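Local coordinates for fatty acid-binding protein homolog 8 (Caenorhabditis elegans, PDB 6C1Z) that binds unsaturated fatty acids such as oleic acid and carries them from the lysosome to the nucleus, where it activates transcription of longevity-promoting genes, at residues Glu18-Tyr23 against Val129-Arg133; Tyr23-Gly28 against His107-Phe111; Arg82-Thr86 against His98-Ile102. All blocks are in the same frame, centred on the assembly; numbering follows the deposited sequence.

Contact 1 of 3, residues Glu18-Tyr23 against Val129-Arg133; sequences ENFEEY and VICRR. With SO4 (sulfate ion), chain C.
In fatty acid-binding proteins the first barrel strand passes into the lid beside the last strand, here E18-Y23 on V129-R133. E18 is extended, in an antiparallel hydrogen-bonded pair with R132 (E18 N to R132 O 2.9 Å, R132 N to E18 O 3.0 Å). N19, phi/psi 66/20°, breaks the strand at the N-cap position without a side-chain capping bond. V129 CG1 fits the first helical turn between the N19 carbonyl and the E22-Y23 backbone, 3.7 Å from Y23 N. C131 fills the hollow between F20 and Y23: its SG is 3.7 Å from F20 CB and its CB 3.8 Å from Y23 CB. The F20 ring (chi1 t) takes the R133 guanidinium flat on one face, a cation-pi stack with R133 CZ 3.9 Å from the F20 centroid. A sulfate, probably from the crystallisation liquor, bonds F20 N (O2) and E21 N (O3), both 2.9 Å. Around this junction, R133 also bonds S17, S38 of helix 31-39 touches F20, and strand 119-126 flanks 129-137.

Contact 2 of 3, residues Tyr23-Gly28 against His107-Phe111; sequences YLKEIG and HSSVF. With SO4 (sulfate ion), chain B.
This is a helix-to-strand contact made by side chains, helix-end carbonyls and a water, where the end of helix 20-27 meets the start of strand 109-116 at the mouth of the barrel. The axes of helix 23-27 and strand 109-111 approach to 11.5 Å and run at 146°, a width that Y23 spans, while I27 and H107 meet closely. Y23, chi1 t and chi2 81°, extends its phenol until OH lies 2.6 Å from S109 OG in a hydrogen bond; the same OH is 3.2 Å from F111 CE1, at that ring's edge. I27, chi1 p, packs beside this pair with CG2 3.6 Å from S109 OG, and its CA is 5.3 Å from that of H107. H107, chi1 m, sets its imidazole against the last-turn carbonyls: E26 O sits over one ring face, 3.3 Å from H107 CE1, and I27 O is 3.4 Å from H107 CD2. One water links I27 O (2.8 Å) with H107 N (3.0 Å). S108 N bonds O4 of a sulfate, probably from the crystallisation liquor, at 2.9 Å. G28 leaves the helix at phi/psi 104/14°, a conformation calling for glycine, with G28 N bonded to K25 O at 3.1 Å. K25-G28 also fall within a nuclear localization signal assigned by similarity. A Schellman motif ends the first helix of the helix-turn-helix lid that covers the beta-barrel in fatty acid-binding proteins.

Contact 3 of 3, residues Arg82-Thr86 against His98-Ile102; sequences RSYNT and HQDKI. With SO4 (sulfate ion), chain B.
Segments R82-T86 and H98-I102 run antiparallel as the open end of a beta hairpin, strands 83-91 and 94-101. The axes of 83-86 and 98-101 come within 4.5 Å at an angle of 133°, a marked twist. N85 faces D100 in a hydrogen-bonded pair, CA atoms 5.0 Å apart, with N85 N to D100 O at 2.9 Å and D100 N to N85 O at 2.8 Å. T86 faces Q99 in a non-hydrogen-bonded pair, CA atoms 4.3 Å apart, and T86 CA makes a CA-H...O contact of 3.2 Å with H98 O. Towards I102 two waters take over: one joins S83 O (2.7 Å) to I102 N (2.6 Å), the other N85 ND2 (2.9 Å) to K101 O (2.8 Å). Side chains divide between the faces. T86 and Q99 share a buried one, where Q99, extended with chi1 and chi2 t, lays its amide carbon CD over one face of the Y84 ring; its CG is 3.4 Å from Y84 CG. N85 and D100 share the other, their CB atoms 4.4 Å apart, while I102 (chi1 m) reaches back so that CG1 is 3.5 Å from N85 ND2 and CD1 3.7 Å from S83 O. K101 NZ bonds O3 of a sulfate, probably from the crystallisation liquor, 3.2 Å away, and also E104. Y84 OH bonds D80. The buried Q99 amide and T86 hydroxyl thus both find a polar partner in E76 of the neighbouring strand 74-77.

Followed from the N terminus, the chain passes from strand 10-18 into helix 20-27; this junction supplies the first half of contact 1 and the rest of the helix that of contact 2, with Y23 in both. Contact 3 closes first, a short hairpin loop of 11 residues. Contact 2 closes next, as H107-F111 returns to the helix across 78 residues, and contact 1 last, as V129-R133 comes back beside the end of strand 10-18 and the helix that follows. The loops sit one within another and do not cross. E26 packs on V129, while S108 and S109 bond K101 and Q99, so the helix reaches strands 129-137 and 109-116, and the latter connects through 94-101 to 83-91.

Contact 1 of 3, residues Glu18-Tyr23 against Val129-Arg133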
loop_
_atom_site.group_PDB
_atom_site.type_symbol
_atom_site.label_atom_id
_atom_site.label_comp_id
_atom_site.label_asym_id
_atom_site.label_seq_id
_atom_site.Cartn_x
_atom_site.Cartn_y
_atom_site.Cartn_z
ATOM N N GLU A 18 5.681 -11.510 -3.084
ATOM C CA GLU A 18 4.990 -12.640 -3.682
ATOM C C GLU A 18 3.772 -12.095 -4.414
ATOM O O GLU A 18 2.989 -11.346 -3.828
ATOM C CB GLU A 18 4.535 -13.611 -2.573
ATOM C CG GLU A 18 4.533 -15.077 -2.925
ATOM C CD GLU A 18 3.978 -15.935 -1.792
ATOM O OE1 GLU A 18 3.157 -15.422 -1.002
ATOM O OE2 GLU A 18 4.368 -17.116 -1.690
ATOM N N ASN A 19 3.619 -12.453 -5.690
ATOM C CA ASN A 19 2.423 -12.138 -6.473
ATOM C C ASN A 19 2.232 -10.641 -6.731
ATOM O O ASN A 19 1.119 -10.205 -7.073
ATOM C CB ASN A 19 1.157 -12.739 -5.846
ATOM C CG ASN A 19 1.003 -14.200 -6.140
ATOM O OD1 ASN A 19 1.800 -14.795 -6.860
ATOM N ND2 ASN A 19 -0.030 -14.799 -5.572
ATOM N N PHE A 20 3.265 -9.806 -6.613
ATOM C CA PHE A 20 3.056 -8.380 -6.869
ATOM C C PHE A 20 2.757 -8.109 -8.339
ATOM O O PHE A 20 1.816 -7.371 -8.657
ATOM C CB PHE A 20 4.247 -7.550 -6.381
ATOM C CG PHE A 20 4.060 -6.060 -6.520
ATOM C CD1 PHE A 20 2.898 -5.431 -6.089
ATOM C CD2 PHE A 20 5.054 -5.282 -7.062
ATOM C CE1 PHE A 20 2.747 -4.062 -6.193
ATOM C CE2 PHE A 20 4.901 -3.909 -7.176
ATOM C CZ PHE A 20 3.745 -3.305 -6.743
ATOM N N GLU A 21 3.559 -8.668 -9.254
ATOM C CA GLU A 21 3.296 -8.468 -10.673
ATOM C C GLU A 21 1.912 -8.988 -11.049
ATOM O O GLU A 21 1.200 -8.355 -11.840
ATOM C CB GLU A 21 4.393 -9.141 -11.505
ATOM C CG GLU A 21 4.275 -8.907 -13.010
ATOM C CD GLU A 21 5.423 -9.506 -13.818
ATOM O OE1 GLU A 21 6.468 -9.852 -13.226
ATOM O OE2 GLU A 21 5.274 -9.626 -15.050
ATOM N N GLU A 22 1.512 -10.138 -10.478
ATOM C CA GLU A 22 0.189 -10.716 -10.733
ATOM C C GLU A 22 -0.920 -9.822 -10.191
ATOM O O GLU A 22 -1.974 -9.681 -10.829
ATOM C CB GLU A 22 0.108 -12.108 -10.115
ATOM C CG GLU A 22 0.937 -13.165 -10.829
ATOM C CD GLU A 22 0.450 -13.449 -12.244
ATOM O OE1 GLU A 22 -0.736 -13.178 -12.543
ATOM O OE2 GLU A 22 1.260 -13.942 -13.058
ATOM N N TYR A 23 -0.703 -9.214 -9.027
ATOM C CA TYR A 23 -1.646 -8.234 -8.500
ATOM C C TYR A 23 -1.786 -7.031 -9.433
ATOM O O TYR A 23 -2.899 -6.580 -9.731
ATOM C CB TYR A 23 -1.234 -7.802 -7.075
ATOM C CG TYR A 23 -1.940 -6.550 -6.665
ATOM C CD1 TYR A 23 -3.239 -6.579 -6.192
ATOM C CD2 TYR A 23 -1.315 -5.322 -6.807
ATOM C CE1 TYR A 23 -3.897 -5.413 -5.861
ATOM C CE2 TYR A 23 -1.961 -4.150 -6.498
ATOM C CZ TYR A 23 -3.269 -4.198 -6.049
ATOM O OH TYR A 23 -3.901 -3.015 -5.754
ATOM N N VAL A 129 -6.576 -12.303 -6.521
ATOM C CA VAL A 129 -5.145 -12.211 -6.268
ATOM C C VAL A 129 -4.863 -11.531 -4.935
ATOM O O VAL A 129 -5.384 -10.446 -4.652
ATOM C CB VAL A 129 -4.398 -11.487 -7.400
ATOM C CG1 VAL A 129 -2.875 -11.446 -7.094
ATOM C CG2 VAL A 129 -4.679 -12.164 -8.723
ATOM N N ILE A 130 -4.010 -12.158 -4.132
ATOM C CA ILE A 130 -3.389 -11.519 -2.979
ATOM C C ILE A 130 -1.883 -11.486 -3.182
ATOM O O ILE A 130 -1.255 -12.526 -3.414
ATOM C CB ILE A 130 -3.734 -12.239 -1.668
ATOM C CG1 ILE A 130 -5.217 -12.089 -1.364
ATOM C CG2 ILE A 130 -2.921 -11.654 -0.511
ATOM C CD1 ILE A 130 -5.672 -12.916 -0.213
ATOM N N CYS A 131 -1.315 -10.295 -3.067
ATOM C CA CYS A 131 0.126 -10.066 -3.066
ATOM C C CYS A 131 0.574 -9.919 -1.617
ATOM O O CYS A 131 -0.115 -9.281 -0.823
ATOM C CB CYS A 131 0.475 -8.781 -3.857
ATOM S SG CYS A 131 2.085 -8.046 -3.474
ATOM N N ARG A 132 1.734 -10.482 -1.283
ATOM C CA ARG A 132 2.299 -10.386 0.058
ATOM C C ARG A 132 3.676 -9.742 -0.034
ATOM O O ARG A 132 4.481 -10.121 -0.882
ATOM C CB ARG A 132 2.419 -11.774 0.718
ATOM C CG ARG A 132 1.131 -12.563 0.786
ATOM C CD ARG A 132 1.333 -13.985 1.326
ATOM N NE ARG A 132 0.038 -14.631 1.514
ATOM C CZ ARG A 132 -0.791 -14.325 2.500
ATOM N NH1 ARG A 132 -0.441 -13.410 3.394
ATOM N NH2 ARG A 132 -1.961 -14.942 2.599
ATOM N N ARG A 133 3.923 -8.762 0.812
ATOM C CA ARG A 133 5.212 -8.094 0.859
ATOM C C ARG A 133 5.678 -7.993 2.294
ATOM O O ARG A 133 4.869 -7.891 3.218
ATOM C CB ARG A 133 5.170 -6.730 0.196
ATOM C CG ARG A 133 5.537 -6.886 -1.276
ATOM C CD ARG A 133 4.743 -6.036 -2.186
ATOM N NE ARG A 133 5.456 -4.835 -2.589
ATOM C CZ ARG A 133 6.358 -4.780 -3.567
ATOM N NH1 ARG A 133 6.729 -5.870 -4.205
ATOM N NH2 ARG A 133 6.926 -3.630 -3.878
HETATM S S SO4 C . 6.760 -10.521 -7.374
HETATM O O1 SO4 C . 7.892 -9.602 -7.340
HETATM O O2 SO4 C . 6.047 -10.375 -6.100
HETATM O O3 SO4 C . 5.909 -10.240 -8.514
HETATM O O4 SO4 C . 7.316 -11.874 -7.468
#

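Contact 2 of 3, residues Tyr23-Gly28 against His107-Phe111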
loop_
_atom_site.group_PDB
_atom_site.type_symbol
_atom_site.label_atom_id
_atom_site.label_comp_id
_atom_site.label_asym_id
_atom_site.label_seq_id
_atom_site.Cartn_x
_atom_site.Cartn_y
_atom_site.Cartn_z
ATOM N N TYR A 23 -0.703 -9.214 -9.027
ATOM C CA TYR A 23 -1.646 -8.234 -8.500
ATOM C C TYR A 23 -1.786 -7.031 -9.433
ATOM O O TYR A 23 -2.899 -6.580 -9.731
ATOM C CB TYR A 23 -1.234 -7.802 -7.075
ATOM C CG TYR A 23 -1.940 -6.550 -6.665
ATOM C CD1 TYR A 23 -3.239 -6.579 -6.192
ATOM C CD2 TYR A 23 -1.315 -5.322 -6.807
ATOM C CE1 TYR A 23 -3.897 -5.413 -5.861
ATOM C CE2 TYR A 23 -1.961 -4.150 -6.498
ATOM C CZ TYR A 23 -3.269 -4.198 -6.049
ATOM O OH TYR A 23 -3.901 -3.015 -5.754
ATOM N N LEU A 24 -0.670 -6.500 -9.904
ATOM C CA LEU A 24 -0.734 -5.375 -10.831
ATOM C C LEU A 24 -1.464 -5.757 -12.114
ATOM O O LEU A 24 -2.257 -4.963 -12.649
ATOM C CB LEU A 24 0.675 -4.876 -11.125
ATOM C CG LEU A 24 1.407 -4.240 -9.943
ATOM C CD1 LEU A 24 2.816 -3.790 -10.367
ATOM C CD2 LEU A 24 0.639 -3.066 -9.349
ATOM N N LYS A 25 -1.220 -6.968 -12.629
ATOM C CA LYS A 25 -1.952 -7.418 -13.806
ATOM C C LYS A 25 -3.443 -7.456 -13.517
ATOM O O LYS A 25 -4.259 -7.010 -14.330
ATOM C CB LYS A 25 -1.458 -8.800 -14.241
ATOM C CG LYS A 25 -2.103 -9.352 -15.512
ATOM C CD LYS A 25 -1.460 -10.670 -15.895
ATOM C CE LYS A 25 -2.127 -11.315 -17.086
ATOM N NZ LYS A 25 -1.570 -12.679 -17.306
ATOM N N GLU A 26 -3.821 -7.979 -12.349
ATOM C CA GLU A 26 -5.230 -8.117 -12.015
ATOM C C GLU A 26 -5.929 -6.762 -11.982
ATOM O O GLU A 26 -7.084 -6.648 -12.407
ATOM C CB GLU A 26 -5.353 -8.847 -10.673
ATOM C CG GLU A 26 -6.764 -9.014 -10.135
ATOM C CD GLU A 26 -7.563 -10.025 -10.913
ATOM O OE1 GLU A 26 -6.978 -10.767 -11.732
ATOM O OE2 GLU A 26 -8.791 -10.089 -10.701
ATOM N N ILE A 27 -5.251 -5.714 -11.498
ATOM C CA ILE A 27 -5.889 -4.401 -11.389
ATOM C C ILE A 27 -5.795 -3.594 -12.679
ATOM O O ILE A 27 -6.322 -2.471 -12.745
ATOM C CB ILE A 27 -5.418 -3.558 -10.192
ATOM C CG1 ILE A 27 -3.944 -3.172 -10.347
ATOM C CG2 ILE A 27 -5.640 -4.304 -8.873
ATOM C CD1 ILE A 27 -3.515 -2.049 -9.430
ATOM N N GLY A 28 -5.199 -4.150 -13.726
ATOM C CA GLY A 28 -5.243 -3.548 -15.040
ATOM C C GLY A 28 -3.984 -2.849 -15.481
ATOM O O GLY A 28 -4.036 -2.117 -16.474
ATOM N N HIS A 107 -10.729 -1.742 -11.045
ATOM C CA HIS A 107 -10.731 -2.807 -10.057
ATOM C C HIS A 107 -10.492 -2.189 -8.697
ATOM O O HIS A 107 -9.645 -1.306 -8.550
ATOM C CB HIS A 107 -9.620 -3.831 -10.321
ATOM C CG HIS A 107 -9.727 -4.496 -11.649
ATOM N ND1 HIS A 107 -10.312 -5.729 -11.808
ATOM C CD2 HIS A 107 -9.352 -4.095 -12.888
ATOM C CE1 HIS A 107 -10.290 -6.069 -13.084
ATOM N NE2 HIS A 107 -9.714 -5.092 -13.762
ATOM N N SER A 108 -11.181 -2.696 -7.685
ATOM C CA SER A 108 -10.984 -2.241 -6.325
ATOM C C SER A 108 -9.951 -3.126 -5.653
ATOM O O SER A 108 -9.738 -4.280 -6.056
ATOM C CB SER A 108 -12.312 -2.299 -5.561
ATOM O OG SER A 108 -13.269 -1.440 -6.136
ATOM N N SER A 109 -9.332 -2.590 -4.601
ATOM C CA SER A 109 -8.311 -3.309 -3.858
ATOM C C SER A 109 -8.489 -3.083 -2.368
ATOM O O SER A 109 -9.083 -2.102 -1.931
ATOM C CB SER A 109 -6.891 -2.846 -4.204
ATOM O OG SER A 109 -6.532 -3.184 -5.531
ATOM N N VAL A 110 -7.951 -4.024 -1.578
ATOM C CA VAL A 110 -7.822 -3.858 -0.128
ATOM C C VAL A 110 -6.362 -4.030 0.228
ATOM O O VAL A 110 -5.754 -5.046 -0.127
ATOM C CB VAL A 110 -8.677 -4.866 0.662
ATOM C CG1 VAL A 110 -8.500 -4.645 2.159
ATOM C CG2 VAL A 110 -10.121 -4.703 0.285
ATOM N N PHE A 111 -5.801 -3.044 0.930
ATOM C CA PHE A 111 -4.420 -3.082 1.384
ATOM C C PHE A 111 -4.403 -3.213 2.899
ATOM O O PHE A 111 -5.120 -2.501 3.599
ATOM C CB PHE A 111 -3.685 -1.812 0.990
ATOM C CG PHE A 111 -3.824 -1.455 -0.457
ATOM C CD1 PHE A 111 -3.395 -2.310 -1.455
ATOM C CD2 PHE A 111 -4.410 -0.268 -0.824
ATOM C CE1 PHE A 111 -3.531 -1.950 -2.807
ATOM C CE2 PHE A 111 -4.539 0.085 -2.172
ATOM C CZ PHE A 111 -4.096 -0.754 -3.141
HETATM S S SO4 B . -13.923 -5.186 -8.322
HETATM O O1 SO4 B . -14.516 -4.021 -7.665
HETATM O O2 SO4 B . -14.650 -6.395 -7.968
HETATM O O3 SO4 B . -13.931 -4.998 -9.769
HETATM O O4 SO4 B . -12.514 -5.280 -7.916
HETATM O O HOH W 1 -10.235 -7.240 -9.341
HETATM O O HOH W 2 -8.044 -0.607 -11.683
#

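Contact 3 of 3, residues Arg82-Thr86 against His98-Ile102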
loop_
_atom_site.group_PDB
_atom_site.type_symbol
_atom_site.label_atom_id
_atom_site.label_comp_id
_atom_site.label_asym_id
_atom_site.label_seq_id
_atom_site.Cartn_x
_atom_site.Cartn_y
_atom_site.Cartn_z
ATOM N N ARG A 82 -5.027 6.088 -12.065
ATOM C CA ARG A 82 -6.473 6.073 -11.950
ATOM C C ARG A 82 -6.869 6.642 -10.596
ATOM O O ARG A 82 -6.109 6.593 -9.625
ATOM C CB ARG A 82 -7.017 4.648 -12.100
ATOM C CG ARG A 82 -6.767 4.067 -13.476
ATOM C CD ARG A 82 -7.159 2.606 -13.586
ATOM N NE ARG A 82 -7.105 2.195 -14.981
ATOM C CZ ARG A 82 -7.314 0.962 -15.430
ATOM N NH1 ARG A 82 -7.583 -0.026 -14.590
ATOM N NH2 ARG A 82 -7.238 0.718 -16.734
ATOM N N SER A 83 -8.083 7.171 -10.538
ATOM C CA SER A 83 -8.628 7.744 -9.323
ATOM C C SER A 83 -9.547 6.744 -8.640
ATOM O O SER A 83 -10.292 6.011 -9.296
ATOM C CB SER A 83 -9.404 9.021 -9.621
ATOM O OG SER A 83 -10.371 8.787 -10.625
ATOM N N TYR A 84 -9.485 6.728 -7.316
ATOM C CA TYR A 84 -10.243 5.793 -6.502
ATOM C C TYR A 84 -10.847 6.552 -5.331
ATOM O O TYR A 84 -10.352 7.618 -4.940
ATOM C CB TYR A 84 -9.352 4.650 -5.965
ATOM C CG TYR A 84 -8.738 3.800 -7.047
ATOM C CD1 TYR A 84 -7.547 4.156 -7.654
ATOM C CD2 TYR A 84 -9.358 2.643 -7.473
ATOM C CE1 TYR A 84 -6.991 3.377 -8.639
ATOM C CE2 TYR A 84 -8.811 1.858 -8.456
ATOM C CZ TYR A 84 -7.629 2.223 -9.034
ATOM O OH TYR A 84 -7.084 1.448 -10.036
ATOM N N ASN A 85 -11.879 5.970 -4.726
ATOM C CA ASN A 85 -12.412 6.463 -3.461
ATOM C C ASN A 85 -11.807 5.563 -2.390
ATOM O O ASN A 85 -12.126 4.371 -2.317
ATOM C CB ASN A 85 -13.937 6.400 -3.420
ATOM C CG ASN A 85 -14.589 7.532 -4.180
ATOM O OD1 ASN A 85 -14.264 8.692 -3.974
ATOM N ND2 ASN A 85 -15.511 7.194 -5.061
ATOM N N THR A 86 -10.901 6.112 -1.584
ATOM C CA THR A 86 -10.117 5.331 -0.635
ATOM C C THR A 86 -10.493 5.688 0.798
ATOM O O THR A 86 -10.769 6.842 1.119
ATOM C CB THR A 86 -8.626 5.559 -0.899
ATOM O OG1 THR A 86 -8.312 5.031 -2.202
ATOM C CG2 THR A 86 -7.784 4.865 0.155
ATOM N N HIS A 98 -9.335 0.481 1.996
ATOM C CA HIS A 98 -10.262 0.083 0.944
ATOM C C HIS A 98 -10.156 1.089 -0.188
ATOM O O HIS A 98 -10.571 2.241 -0.046
ATOM C CB HIS A 98 -11.686 -0.008 1.479
ATOM C CG HIS A 98 -11.921 -1.240 2.291
ATOM N ND1 HIS A 98 -11.556 -1.346 3.619
ATOM C CD2 HIS A 98 -12.403 -2.451 1.934
ATOM C CE1 HIS A 98 -11.863 -2.556 4.061
ATOM N NE2 HIS A 98 -12.362 -3.249 3.054
ATOM N N GLN A 99 -9.558 0.662 -1.288
ATOM C CA GLN A 99 -9.368 1.506 -2.461
ATOM C C GLN A 99 -10.472 1.102 -3.435
ATOM O O GLN A 99 -10.344 0.108 -4.144
ATOM C CB GLN A 99 -7.970 1.275 -3.026
ATOM C CG GLN A 99 -7.685 2.184 -4.240
ATOM C CD GLN A 99 -6.345 1.894 -4.875
ATOM O OE1 GLN A 99 -6.206 0.975 -5.687
ATOM N NE2 GLN A 99 -5.338 2.673 -4.503
ATOM N N ASP A 100 -11.551 1.883 -3.458
ATOM C CA ASP A 100 -12.741 1.549 -4.233
ATOM C C ASP A 100 -12.707 2.181 -5.624
ATOM O O ASP A 100 -12.471 3.386 -5.776
ATOM C CB ASP A 100 -14.014 2.011 -3.512
ATOM C CG ASP A 100 -14.304 1.240 -2.238
ATOM O OD1 ASP A 100 -13.785 0.127 -2.055
ATOM O OD2 ASP A 100 -15.097 1.752 -1.420
ATOM N N LYS A 101 -12.950 1.362 -6.634
ATOM C CA LYS A 101 -12.999 1.879 -7.990
ATOM C C LYS A 101 -14.114 2.900 -8.142
ATOM O O LYS A 101 -15.113 2.898 -7.411
ATOM C CB LYS A 101 -13.171 0.754 -9.009
ATOM C CG LYS A 101 -14.503 0.039 -8.986
ATOM C CD LYS A 101 -14.527 -1.034 -10.063
ATOM C CE LYS A 101 -15.836 -1.789 -10.094
ATOM N NZ LYS A 101 -15.817 -2.832 -11.151
ATOM N N ILE A 102 -13.901 3.808 -9.080
ATOM C CA ILE A 102 -14.906 4.777 -9.500
ATOM C C ILE A 102 -15.506 4.398 -10.850
ATOM O O ILE A 102 -16.730 4.363 -11.014
ATOM C CB ILE A 102 -14.317 6.207 -9.522
ATOM C CG1 ILE A 102 -13.920 6.610 -8.097
ATOM C CG2 ILE A 102 -15.310 7.208 -10.111
ATOM C CD1 ILE A 102 -13.157 7.901 -7.999
HETATM S S SO4 B . -13.923 -5.186 -8.322
HETATM O O1 SO4 B . -14.516 -4.021 -7.665
HETATM O O2 SO4 B . -14.650 -6.395 -7.968
HETATM O O3 SO4 B . -13.931 -4.998 -9.769
HETATM O O4 SO4 B . -12.514 -5.280 -7.916
HETATM O O HOH W 3 -11.767 4.107 -10.516
HETATM O O HOH W 4 -16.328 4.443 -5.355
#